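Local coordinates for protein F420-H2 Dependent Reductase A (Mycobacterium smegmatis str. MC2 155, PDB 3H96) that probably binds the deazaflavin coenzyme F420 and carries out F420H2-dependent reductions, as a member of the mycobacterial reductases that degrade aflatoxins, at residues A[60-66]-A[136-142]; A[81-86]-A[98-102]; A[50-54]-A[114-119]; A[32-36]-A[87-91]. One frame throughout, in Å; residues are numbered along the deposited sequence. Where two conformers were deposited one is given.

Contact 1. Residues A[60-66]-A[136-142]; sequences GTIYVFA and PVLALTR
Ile-62 and Leu-140 bond to each other through both backbone groups, the tighter link running from Leu-140 N to Ile-62 O at 2.8 Å, almost in line with the carbonyl. Val-64 and Leu-138 repeat the pattern. The ladder is completed at one end by Ala-66 N to Pro-136 O and at the other by Arg-142 N, which reaches Gly-60 O from above the carbonyl plane. Near that end a water donates to both Gly-60 O and Leu-140 O, filling in between two carbonyls of opposite strands. The hydroxyls of Thr-61 and Thr-141 come within 3.3 Å, OG1 to OG1, a weak hydrogen bond; Thr-61 OG1 also bonds Asp-58.

Apolar contacts fall on both faces. On one, Val-64 and Leu-140 cross at about a right angle, CG1 to CD1 3.6 Å. On the other, Phe-65 and Val-137 lie side by side, CD1 to CG2 3.6 Å, while Ala-139 CB sits 3.7 Å from Tyr-63 CE1. The side chains of Tyr-63 and Phe-65 both touch Ile-111 of helix 105-118. This is a regular antiparallel ladder, largely apolar on both faces apart from the threonine pair, consistent with the wall of the split beta-barrel of the FMN-binding clan.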
loop_
_atom_site.group_PDB
_atom_site.type_symbol
_atom_site.label_atom_id
_atom_site.label_comp_id
_atom_site.label_asym_id
_atom_site.label_seq_id
_atom_site.Cartn_x
_atom_site.Cartn_y
_atom_site.Cartn_z
ATOM N N GLY A 60 -9.048 4.616 11.429
ATOM C CA GLY A 60 -9.721 4.500 10.112
ATOM C C GLY A 60 -8.875 4.922 8.903
ATOM O O GLY A 60 -9.237 4.562 7.770
ATOM N N THR A 61 -7.725 5.565 9.126
ATOM C CA THR A 61 -6.756 5.903 7.995
ATOM C C THR A 61 -5.546 4.971 7.990
ATOM O O THR A 61 -5.008 4.722 9.044
ATOM C CB THR A 61 -6.320 7.404 8.062
ATOM O OG1 THR A 61 -7.475 8.209 7.845
ATOM C CG2 THR A 61 -5.320 7.799 6.944
ATOM N N ILE A 62 -5.132 4.428 6.820
ATOM C CA ILE A 62 -3.899 3.627 6.725
ATOM C C ILE A 62 -3.100 4.276 5.606
ATOM O O ILE A 62 -3.660 4.966 4.752
ATOM C CB ILE A 62 -4.159 2.081 6.483
ATOM C CG1 ILE A 62 -4.873 1.795 5.150
ATOM C CG2 ILE A 62 -4.988 1.458 7.706
ATOM C CD1 ILE A 62 -4.916 0.248 4.738
ATOM N N TYR A 63 -1.791 4.067 5.622
ATOM C CA TYR A 63 -0.891 4.578 4.598
ATOM C C TYR A 63 -0.309 3.441 3.812
ATOM O O TYR A 63 0.122 2.463 4.421
ATOM C CB TYR A 63 0.255 5.337 5.289
ATOM C CG TYR A 63 -0.235 6.536 5.984
ATOM C CD1 TYR A 63 -0.771 7.594 5.252
ATOM C CD2 TYR A 63 -0.210 6.628 7.377
ATOM C CE1 TYR A 63 -1.226 8.742 5.889
ATOM C CE2 TYR A 63 -0.679 7.745 8.008
ATOM C CZ TYR A 63 -1.183 8.795 7.263
ATOM O OH TYR A 63 -1.613 9.949 7.893
ATOM N N VAL A 64 -0.318 3.527 2.459
ATOM C CA VAL A 64 0.364 2.502 1.664
ATOM C C VAL A 64 1.507 3.169 0.889
ATOM O O VAL A 64 1.529 4.398 0.749
ATOM C CB VAL A 64 -0.570 1.726 0.727
ATOM C CG1 VAL A 64 -1.665 0.903 1.580
ATOM C CG2 VAL A 64 -1.368 2.685 -0.103
ATOM N N PHE A 65 2.440 2.356 0.392
ATOM C CA PHE A 65 3.716 2.898 -0.105
ATOM C C PHE A 65 3.853 2.364 -1.452
ATOM O O PHE A 65 3.938 1.120 -1.614
ATOM C CB PHE A 65 4.887 2.371 0.793
ATOM C CG PHE A 65 4.758 2.839 2.210
ATOM C CD1 PHE A 65 5.265 4.129 2.606
ATOM C CD2 PHE A 65 3.984 2.121 3.112
ATOM C CE1 PHE A 65 5.042 4.614 3.870
ATOM C CE2 PHE A 65 3.768 2.624 4.421
ATOM C CZ PHE A 65 4.296 3.843 4.796
ATOM N N ALA A 66 3.928 3.237 -2.445
ATOM C CA ALA A 66 4.049 2.748 -3.834
ATOM C C ALA A 66 5.497 2.410 -4.207
ATOM O O ALA A 66 6.064 2.990 -5.146
ATOM C CB ALA A 66 3.418 3.773 -4.816
ATOM N N PRO A 136 5.773 7.229 -3.802
ATOM C CA PRO A 136 4.555 7.851 -3.306
ATOM C C PRO A 136 4.014 7.203 -2.036
ATOM O O PRO A 136 4.108 5.959 -1.824
ATOM C CB PRO A 136 3.556 7.703 -4.461
ATOM C CG PRO A 136 4.461 7.550 -5.755
ATOM C CD PRO A 136 5.703 6.843 -5.234
ATOM N N VAL A 137 3.470 8.044 -1.162
ATOM C CA VAL A 137 2.672 7.496 -0.050
ATOM C C VAL A 137 1.212 7.903 -0.238
ATOM O O VAL A 137 0.926 9.090 -0.433
ATOM C CB VAL A 137 3.250 8.015 1.295
ATOM C CG1 VAL A 137 2.393 7.607 2.542
ATOM C CG2 VAL A 137 4.637 7.463 1.470
ATOM N N LEU A 138 0.282 6.944 -0.151
ATOM C CA LEU A 138 -1.123 7.265 -0.220
ATOM C C LEU A 138 -1.802 6.981 1.145
ATOM O O LEU A 138 -1.463 6.000 1.809
ATOM C CB LEU A 138 -1.813 6.384 -1.283
ATOM C CG LEU A 138 -1.301 6.452 -2.719
ATOM C CD1 LEU A 138 -2.211 5.558 -3.565
ATOM C CD2 LEU A 138 -1.428 7.860 -3.271
ATOM N N ALA A 139 -2.773 7.826 1.492
ATOM C CA ALA A 139 -3.636 7.653 2.623
ATOM C C ALA A 139 -4.975 7.032 2.163
ATOM O O ALA A 139 -5.691 7.601 1.323
ATOM C CB ALA A 139 -3.854 9.008 3.303
ATOM N N LEU A 140 -5.314 5.870 2.721
ATOM C CA LEU A 140 -6.563 5.213 2.481
ATOM C C LEU A 140 -7.488 5.413 3.700
ATOM O O LEU A 140 -7.269 4.852 4.779
ATOM C CB LEU A 140 -6.287 3.746 2.157
ATOM C CG LEU A 140 -5.189 3.558 1.102
ATOM C CD1 LEU A 140 -4.998 2.023 0.826
ATOM C CD2 LEU A 140 -5.574 4.323 -0.260
ATOM N N THR A 141 -8.538 6.213 3.520
ATOM C CA THR A 141 -9.363 6.613 4.646
ATOM C C THR A 141 -10.738 5.953 4.571
ATOM O O THR A 141 -11.457 6.148 3.582
ATOM C CB THR A 141 -9.581 8.107 4.682
ATOM O OG1 THR A 141 -8.314 8.762 4.696
ATOM C CG2 THR A 141 -10.373 8.463 5.937
ATOM N N ARG A 142 -11.082 5.223 5.635
ATOM C CA ARG A 142 -12.327 4.482 5.669
ATOM C C ARG A 142 -13.519 5.406 5.496
ATOM O O ARG A 142 -13.640 6.416 6.148
ATOM C CB ARG A 142 -12.489 3.677 6.963
ATOM C CG ARG A 142 -13.698 2.712 6.906
ATOM C CD ARG A 142 -13.675 1.826 8.135
ATOM N NE ARG A 142 -14.707 0.834 8.022
ATOM C CZ ARG A 142 -14.653 -0.347 8.590
ATOM N NH1 ARG A 142 -13.633 -0.677 9.382
ATOM N NH2 ARG A 142 -15.662 -1.163 8.411
HETATM O O HOH W 1 -8.325 2.661 6.085
#

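Contact 2. Residues A[81-86]-A[98-102]; sequences LTTAGT and VGVTE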
loop_
_atom_site.group_PDB
_atom_site.type_symbol
_atom_site.label_atom_id
_atom_site.label_comp_id
_atom_site.label_asym_id
_atom_site.label_seq_id
_atom_site.Cartn_x
_atom_site.Cartn_y
_atom_site.Cartn_z
ATOM N N LEU A 81 -5.335 3.940 -8.204
ATOM C CA LEU A 81 -5.987 4.528 -7.019
ATOM C C LEU A 81 -6.177 6.053 -7.094
ATOM O O LEU A 81 -7.287 6.538 -6.855
ATOM C CB LEU A 81 -5.252 4.132 -5.740
ATOM C CG LEU A 81 -5.288 2.643 -5.334
ATOM C CD1 LEU A 81 -4.639 2.464 -3.923
ATOM C CD2 LEU A 81 -6.762 2.246 -5.275
ATOM N N THR A 82 -5.129 6.799 -7.484
ATOM C CA THR A 82 -5.199 8.250 -7.474
ATOM C C THR A 82 -6.117 8.717 -8.616
ATOM O O THR A 82 -6.655 9.829 -8.567
ATOM C CB THR A 82 -3.834 8.872 -7.677
ATOM O OG1 THR A 82 -3.275 8.417 -8.940
ATOM C CG2 THR A 82 -2.881 8.559 -6.448
ATOM N N THR A 83 -6.248 7.893 -9.656
ATOM C CA THR A 83 -7.199 8.189 -10.717
ATOM C C THR A 83 -8.636 7.994 -10.247
ATOM O O THR A 83 -9.498 8.876 -10.442
ATOM C CB THR A 83 -6.953 7.377 -11.991
ATOM O OG1 THR A 83 -5.720 7.799 -12.588
ATOM C CG2 THR A 83 -8.119 7.630 -12.975
ATOM N N ALA A 84 -8.919 6.901 -9.574
ATOM C CA ALA A 84 -10.289 6.686 -9.152
ATOM C C ALA A 84 -10.674 7.577 -7.938
ATOM O O ALA A 84 -11.799 8.058 -7.838
ATOM C CB ALA A 84 -10.527 5.206 -8.861
ATOM N N GLY A 85 -9.707 7.848 -7.065
ATOM C CA GLY A 85 -9.999 8.618 -5.856
ATOM C C GLY A 85 -10.681 7.817 -4.737
ATOM O O GLY A 85 -10.809 8.287 -3.609
ATOM N N THR A 86 -11.105 6.598 -5.030
ATOM C CA THR A 86 -11.721 5.733 -4.042
ATOM C C THR A 86 -11.421 4.285 -4.426
ATOM O O THR A 86 -11.123 4.014 -5.577
ATOM C CB THR A 86 -13.281 5.866 -3.960
ATOM O OG1 THR A 86 -13.847 5.573 -5.235
ATOM C CG2 THR A 86 -13.736 7.245 -3.518
ATOM N N VAL A 98 -12.795 3.085 0.734
ATOM C CA VAL A 98 -11.865 4.091 1.169
ATOM C C VAL A 98 -11.785 5.264 0.184
ATOM O O VAL A 98 -11.949 5.074 -1.055
ATOM C CB VAL A 98 -10.465 3.471 1.395
ATOM C CG1 VAL A 98 -9.482 4.498 1.367
ATOM C CG2 VAL A 98 -10.384 2.743 2.775
ATOM N N GLY A 99 -11.559 6.463 0.744
ATOM C CA GLY A 99 -11.158 7.652 -0.033
ATOM C C GLY A 99 -9.645 7.604 -0.157
ATOM O O GLY A 99 -8.953 7.218 0.782
ATOM N N VAL A 100 -9.121 7.969 -1.338
ATOM C CA VAL A 100 -7.672 8.033 -1.558
ATOM C C VAL A 100 -7.155 9.488 -1.613
ATOM O O VAL A 100 -7.716 10.311 -2.313
ATOM C CB VAL A 100 -7.297 7.398 -2.962
ATOM C CG1 VAL A 100 -5.786 7.471 -3.187
ATOM C CG2 VAL A 100 -7.821 5.918 -3.093
ATOM N N THR A 101 -6.066 9.805 -0.898
ATOM C CA THR A 101 -5.396 11.110 -1.041
ATOM C C THR A 101 -3.889 10.804 -1.039
ATOM O O THR A 101 -3.485 9.790 -0.504
ATOM C CB THR A 101 -5.752 12.081 0.157
ATOM O OG1 THR A 101 -5.643 11.343 1.345
ATOM C CG2 THR A 101 -7.256 12.562 0.100
ATOM N N GLU A 102 -3.072 11.634 -1.675
ATOM C CA GLU A 102 -1.656 11.406 -1.731
ATOM C C GLU A 102 -1.008 12.257 -0.662
ATOM O O GLU A 102 -1.339 13.434 -0.548
ATOM C CB GLU A 102 -1.131 11.771 -3.122
ATOM C CG GLU A 102 0.306 11.331 -3.200
ATOM C CD GLU A 102 0.907 11.130 -4.587
ATOM O OE1 GLU A 102 0.196 11.122 -5.622
ATOM O OE2 GLU A 102 2.154 10.960 -4.597
#
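The flat peptide carbonyl of Gly-85 is approached by Val-100 from above its plane: Val-100 N donates to Gly-85 O at 2.8 Å, and the nitrogen stands 51° out of the carbonyl plane. The N-H itself points well at the oxygen, so the bond is straight on the donor side and tilted on the acceptor side. The other flat group, the carboxylate of Glu-102, has the methyl of Thr-82 loosely beside it, CG2 to OE1 4.1 Å, while Tyr-78 OH bonds the same oxygen.

Between these two points Val-100 does most of the packing. With CG1 anti to its backbone N (chi1 180°), the branch CG2 is left facing the end of the helix, 3.8 Å from Leu-81 O and 4.1 Å from Leu-81 CB. That same Leu-81 O accepts from Gly-85 N, and Gly-85, at positive phi, turns the chain out of helix 76-84. Thr-86 then pairs with Gly-99 as an antiparallel non-hydrogen-bonded pair.

The helix thus passes through Gly-85 into strand 86-91, which lies along strand 94-103; Leu-81 reaches on to Val-35 and Leu-138, and strand 137-142 borders strand 94-103 on its other edge.

Contact 3. Residues A[50-54]-A[114-119]; sequences MMYLP and EQARRY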
loop_
_atom_site.group_PDB
_atom_site.type_symbol
_atom_site.label_atom_id
_atom_site.label_comp_id
_atom_site.label_asym_id
_atom_site.label_seq_id
_atom_site.Cartn_x
_atom_site.Cartn_y
_atom_site.Cartn_z
HETATM N N MSE A 50 -0.440 -5.842 0.034
HETATM C CA MSE A 50 0.765 -5.049 0.306
HETATM C C MSE A 50 0.757 -4.741 1.777
HETATM O O MSE A 50 -0.264 -4.942 2.428
HETATM C CB MSE A 50 0.705 -3.733 -0.543
HETATM C CG MSE A 50 -0.410 -2.793 -0.099
HETATM SE SE MSE A 50 -0.492 -1.297 -1.348
HETATM C CE MSE A 50 -1.085 -2.209 -3.022
HETATM N N MSE A 51 1.894 -4.284 2.318
HETATM C CA MSE A 51 1.922 -3.771 3.679
HETATM C C MSE A 51 1.202 -2.424 3.839
HETATM O O MSE A 51 1.082 -1.670 2.877
HETATM C CB MSE A 51 3.389 -3.597 4.089
HETATM C CG MSE A 51 4.098 -4.954 4.385
HETATM SE SE MSE A 51 5.911 -4.454 5.070
HETATM C CE MSE A 51 6.825 -6.241 5.164
ATOM N N TYR A 52 0.736 -2.114 5.041
ATOM C CA TYR A 52 0.395 -0.740 5.332
ATOM C C TYR A 52 0.963 -0.272 6.644
ATOM O O TYR A 52 1.378 -1.070 7.453
ATOM C CB TYR A 52 -1.135 -0.580 5.332
ATOM C CG TYR A 52 -1.817 -1.168 6.512
ATOM C CD1 TYR A 52 -1.955 -0.426 7.711
ATOM C CD2 TYR A 52 -2.356 -2.441 6.443
ATOM C CE1 TYR A 52 -2.611 -0.933 8.813
ATOM C CE2 TYR A 52 -3.013 -2.997 7.561
ATOM C CZ TYR A 52 -3.154 -2.258 8.734
ATOM O OH TYR A 52 -3.854 -2.840 9.798
ATOM N N LEU A 53 0.953 1.039 6.869
ATOM C CA LEU A 53 1.311 1.571 8.167
ATOM C C LEU A 53 0.074 2.228 8.690
ATOM O O LEU A 53 -0.484 3.128 8.027
ATOM C CB LEU A 53 2.438 2.604 8.000
ATOM C CG LEU A 53 2.896 3.263 9.334
ATOM C CD1 LEU A 53 3.743 2.242 10.147
ATOM C CD2 LEU A 53 3.805 4.435 9.001
ATOM N N PRO A 54 -0.370 1.838 9.903
ATOM C CA PRO A 54 -1.538 2.569 10.405
ATOM C C PRO A 54 -1.252 4.041 10.799
ATOM O O PRO A 54 -0.139 4.452 11.127
ATOM C CB PRO A 54 -2.047 1.733 11.610
ATOM C CG PRO A 54 -0.828 0.641 11.965
ATOM C CD PRO A 54 0.186 0.785 10.806
ATOM N N GLU A 114 8.866 6.498 9.390
ATOM C CA GLU A 114 8.364 5.527 10.398
ATOM C C GLU A 114 8.296 4.137 9.775
ATOM O O GLU A 114 8.712 3.124 10.362
ATOM C CB GLU A 114 6.983 5.973 10.969
ATOM C CG GLU A 114 6.389 5.038 12.077
ATOM C CD GLU A 114 7.350 4.847 13.296
ATOM O OE1 GLU A 114 7.309 3.779 13.981
ATOM O OE2 GLU A 114 8.182 5.747 13.527
ATOM N N GLN A 115 7.807 4.074 8.544
ATOM C CA GLN A 115 7.782 2.771 7.873
ATOM C C GLN A 115 9.194 2.171 7.732
ATOM O O GLN A 115 9.415 0.979 8.028
ATOM C CB GLN A 115 7.143 2.898 6.493
ATOM C CG GLN A 115 7.011 1.507 5.724
ATOM C CD GLN A 115 6.095 0.459 6.388
ATOM O OE1 GLN A 115 5.960 -0.700 5.879
ATOM N NE2 GLN A 115 5.503 0.797 7.493
ATOM N N ALA A 116 10.142 3.006 7.297
ATOM C CA ALA A 116 11.546 2.570 7.117
ATOM C C ALA A 116 12.234 2.213 8.433
ATOM O O ALA A 116 13.174 1.372 8.479
ATOM C CB ALA A 116 12.381 3.660 6.379
ATOM N N ARG A 117 11.795 2.860 9.515
ATOM C CA ARG A 117 12.257 2.543 10.855
ATOM C C ARG A 117 11.845 1.111 11.239
ATOM O O ARG A 117 12.638 0.387 11.795
ATOM C CB ARG A 117 11.726 3.548 11.874
ATOM C CG ARG A 117 12.276 3.304 13.285
ATOM C CD ARG A 117 11.957 4.446 14.214
ATOM N NE ARG A 117 10.857 4.286 15.207
ATOM C CZ ARG A 117 9.943 3.308 15.366
ATOM N NH1 ARG A 117 9.058 3.356 16.354
ATOM N NH2 ARG A 117 9.859 2.318 14.509
ATOM N N ARG A 118 10.601 0.747 10.936
ATOM C CA ARG A 118 10.042 -0.565 11.245
ATOM C C ARG A 118 10.561 -1.616 10.283
ATOM O O ARG A 118 10.838 -2.725 10.677
ATOM C CB ARG A 118 8.516 -0.517 11.142
ATOM C CG ARG A 118 7.929 0.315 12.212
ATOM C CD ARG A 118 6.399 0.486 12.072
ATOM N NE ARG A 118 6.015 1.335 13.188
ATOM C CZ ARG A 118 4.915 1.229 13.913
ATOM N NH1 ARG A 118 3.990 0.297 13.633
ATOM N NH2 ARG A 118 4.727 2.116 14.898
ATOM N N TYR A 119 10.764 -1.235 9.025
ATOM C CA TYR A 119 11.218 -2.164 8.025
ATOM C C TYR A 119 12.292 -1.509 7.153
ATOM O O TYR A 119 11.972 -0.946 6.107
ATOM C CB TYR A 119 10.034 -2.565 7.147
ATOM C CG TYR A 119 8.977 -3.332 7.865
ATOM C CD1 TYR A 119 7.813 -2.720 8.356
ATOM C CD2 TYR A 119 9.156 -4.674 8.113
ATOM C CE1 TYR A 119 6.855 -3.474 9.068
ATOM C CE2 TYR A 119 8.193 -5.416 8.793
ATOM C CZ TYR A 119 7.053 -4.829 9.267
ATOM O OH TYR A 119 6.150 -5.650 9.949
HETATM O O HOH W 2 4.000 -1.100 8.714
#
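A Met-aromatic contact marks this junction between the chain leaving strand 45-51 and the C-terminal end of helix 105-118, where Met-51, a selenomethionine, lies over the ring of Tyr-119. Its SE atom is 4.1 Å from the ring centroid and only 7° off the normal, so it stands squarely over the middle. The methyl CE covers the same face as a CH-pi donor, 4.0 Å from Tyr-119 CE2. The chain of Met-51 is extended beyond CG (chi2 -174°), which carries the selenium across to the helix.

Leu-53 fills the next part of the seam. Its CD1 rests over one face of the Arg-118 guanidinium and lies 3.7 Å from Arg-118 CD, while CD2 meets Glu-114 CB at 4.0 Å. Gln-115 slides past Leu-53 in the opposite direction, NE2 to CD1 3.5 Å. The same NE2 donates to a water, 2.7 Å from Gln-115 NE2, that in turn donates to Tyr-52 O; the amide is tied through the water to the backbone of Tyr-52.

On the helix, Arg-118 grips Glu-114 OE1 side-on through NE and NH2, the NE bond being 2.9 Å, which fixes the rotation of the guanidinium, so that one face is turned to Leu-53 CD1. Arg-117 meets Glu-114 by charge alone. Phe-122 of the following helix covers Met-51 and Gln-115 as well. The end of helix 105-118 is thus packed on the 51-53 edge of the sheet, as in a split barrel flanked by helices.

Contact 4. Residues A[32-36]-A[87-91]; sequences MVLVH and AQVEV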
loop_
_atom_site.group_PDB
_atom_site.type_symbol
_atom_site.label_atom_id
_atom_site.label_comp_id
_atom_site.label_asym_id
_atom_site.label_seq_id
_atom_site.Cartn_x
_atom_site.Cartn_y
_atom_site.Cartn_z
HETATM N N MSE A 32 -1.204 -6.078 6.877
HETATM C CA MSE A 32 -1.446 -6.243 5.423
HETATM C C MSE A 32 -2.773 -5.679 5.002
HETATM O O MSE A 32 -3.771 -5.692 5.776
HETATM C CB MSE A 32 -1.469 -7.711 5.030
HETATM C CG MSE A 32 -0.180 -8.464 5.417
HETATM SE SE MSE A 32 1.251 -7.841 4.299
HETATM C CE MSE A 32 0.522 -8.526 2.590
ATOM N N VAL A 33 -2.806 -5.235 3.767
ATOM C CA VAL A 33 -4.046 -4.839 3.156
ATOM C C VAL A 33 -4.120 -5.426 1.726
ATOM O O VAL A 33 -3.098 -5.497 1.022
ATOM C CB VAL A 33 -4.175 -3.303 3.172
ATOM C CG1 VAL A 33 -2.959 -2.638 2.411
ATOM C CG2 VAL A 33 -5.462 -2.883 2.526
ATOM N N LEU A 34 -5.309 -5.889 1.345
ATOM C CA LEU A 34 -5.604 -6.248 -0.042
ATOM C C LEU A 34 -6.364 -5.080 -0.647
ATOM O O LEU A 34 -7.493 -4.731 -0.194
ATOM C CB LEU A 34 -6.507 -7.482 -0.109
ATOM C CG LEU A 34 -6.085 -8.793 0.606
ATOM C CD1 LEU A 34 -7.022 -10.061 0.188
ATOM C CD2 LEU A 34 -4.658 -9.134 0.376
ATOM N N VAL A 35 -5.728 -4.472 -1.641
ATOM C CA VAL A 35 -6.258 -3.254 -2.269
ATOM C C VAL A 35 -6.951 -3.671 -3.543
ATOM O O VAL A 35 -6.323 -4.289 -4.448
ATOM C CB VAL A 35 -5.129 -2.264 -2.573
ATOM C CG1 VAL A 35 -5.666 -1.041 -3.383
ATOM C CG2 VAL A 35 -4.315 -1.914 -1.227
ATOM N N HIS A 36 -8.239 -3.361 -3.649
ATOM C CA HIS A 36 -8.960 -3.627 -4.909
ATOM C C HIS A 36 -8.877 -2.343 -5.704
ATOM O O HIS A 36 -9.303 -1.281 -5.205
ATOM C CB HIS A 36 -10.467 -3.936 -4.684
ATOM C CG HIS A 36 -10.740 -5.241 -4.017
ATOM N ND1 HIS A 36 -10.283 -5.541 -2.752
ATOM C CD2 HIS A 36 -11.472 -6.309 -4.416
ATOM C CE1 HIS A 36 -10.689 -6.748 -2.408
ATOM N NE2 HIS A 36 -11.434 -7.225 -3.395
ATOM N N ALA A 87 -11.544 3.381 -3.452
ATOM C CA ALA A 87 -11.208 1.974 -3.603
ATOM C C ALA A 87 -11.946 1.155 -2.537
ATOM O O ALA A 87 -12.659 1.720 -1.705
ATOM C CB ALA A 87 -9.652 1.736 -3.476
ATOM N N GLN A 88 -11.762 -0.137 -2.590
ATOM C CA GLN A 88 -12.206 -1.056 -1.591
ATOM C C GLN A 88 -10.962 -1.778 -1.108
ATOM O O GLN A 88 -10.133 -2.133 -1.914
ATOM C CB GLN A 88 -13.137 -2.049 -2.211
ATOM C CG GLN A 88 -13.981 -2.816 -1.330
ATOM C CD GLN A 88 -14.742 -3.890 -2.064
ATOM O OE1 GLN A 88 -15.211 -4.746 -1.498
ATOM N NE2 GLN A 88 -14.813 -3.807 -3.383
ATOM N N VAL A 89 -10.888 -2.025 0.183
ATOM C CA VAL A 89 -9.777 -2.791 0.742
ATOM C C VAL A 89 -10.259 -3.890 1.723
ATOM O O VAL A 89 -11.330 -3.755 2.334
ATOM C CB VAL A 89 -8.801 -1.854 1.585
ATOM C CG1 VAL A 89 -8.128 -0.766 0.686
ATOM C CG2 VAL A 89 -9.522 -1.190 2.749
ATOM N N GLU A 90 -9.437 -4.919 1.907
ATOM C CA GLU A 90 -9.601 -5.827 3.017
ATOM C C GLU A 90 -8.458 -5.579 4.007
ATOM O O GLU A 90 -7.304 -5.581 3.648
ATOM C CB GLU A 90 -9.660 -7.274 2.549
ATOM C CG GLU A 90 -10.672 -7.446 1.409
ATOM C CD GLU A 90 -10.564 -8.789 0.692
ATOM O OE1 GLU A 90 -10.601 -9.837 1.370
ATOM O OE2 GLU A 90 -10.484 -8.785 -0.567
ATOM N N VAL A 91 -8.814 -5.337 5.259
ATOM C CA VAL A 91 -7.853 -5.100 6.343
ATOM C C VAL A 91 -8.406 -5.941 7.499
ATOM O O VAL A 91 -9.573 -5.830 7.822
ATOM C CB VAL A 91 -7.773 -3.586 6.745
ATOM C CG1 VAL A 91 -6.725 -3.403 7.862
ATOM C CG2 VAL A 91 -7.403 -2.709 5.526
#
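Ala-87 opens the pairing with its methyl against the far strand, CB lying 3.5 Å from His-36 O. At Gln-88 the first backbone bond forms: His-36 N donates to Gln-88 O at 2.8 Å, nearly head-on to the carbonyl. The extended side chain of Gln-88 runs out beside His-36, whose ring is of doubtful orientation in the model.

Val-89 turns to the other face of the sheet, where its CB meets Val-33 CG2 at 3.6 Å. The CG1 of Val-89 also touches Val-35 more loosely, and its CA-H leans on Leu-34 O, 3.1 Å from CA.

Glu-90 makes the two-way bond of the contact. Its N donates to Leu-34 O at 2.9 Å and its O accepts from Leu-34 N at 3.1 Å, both in the carbonyl plane. With CG anti to the carbonyl carbon (chi1 -50°), its side chain crosses back over Leu-34, whose CD1 lies 3.8 Å from Glu-90 OE2. Buried as it is, this acid has its charge met by Arg-17, which would favour the ionised form.

Val-91 closes the run: its CG2 packs on Val-33 CG2 at 3.6 Å, on the same face as Val-89. Val-33 and Val-35 pack on Met-50, Val-33 and Val-91 on Tyr-52, and Val-89 on Tyr-96. On the other face Leu-34 and Glu-90 lie under Phe-16 of helix 8-18. With valines on one side and a helix over the other, the pair is consistent with two adjacent strands of the split beta-barrel expected of the FMN-binding clan.

In the fold
From the N terminus, strand 32-38 is reached first, and contact 4 closes its loop when the chain returns at 87-91. Before that return, the chain starts contact 3 at 50-54, contact 1 at 60-66 and contact 2 at 81-86, so contact 4 crosses all three. Contact 2 closes next, at 98-102, with the shortest loop, and is nested within the loops of both contact 3 and contact 1. Contact 3 then ends on helix 105-118, and contact 1, crossing it, ends on the last strand. Contacts 1 and 4 meet through valines, Ile-62 and Leu-140 in the core; contacts 2 and 3, about 20 Å apart between centres, bind helices 76-84 and 105-118 to the sheet.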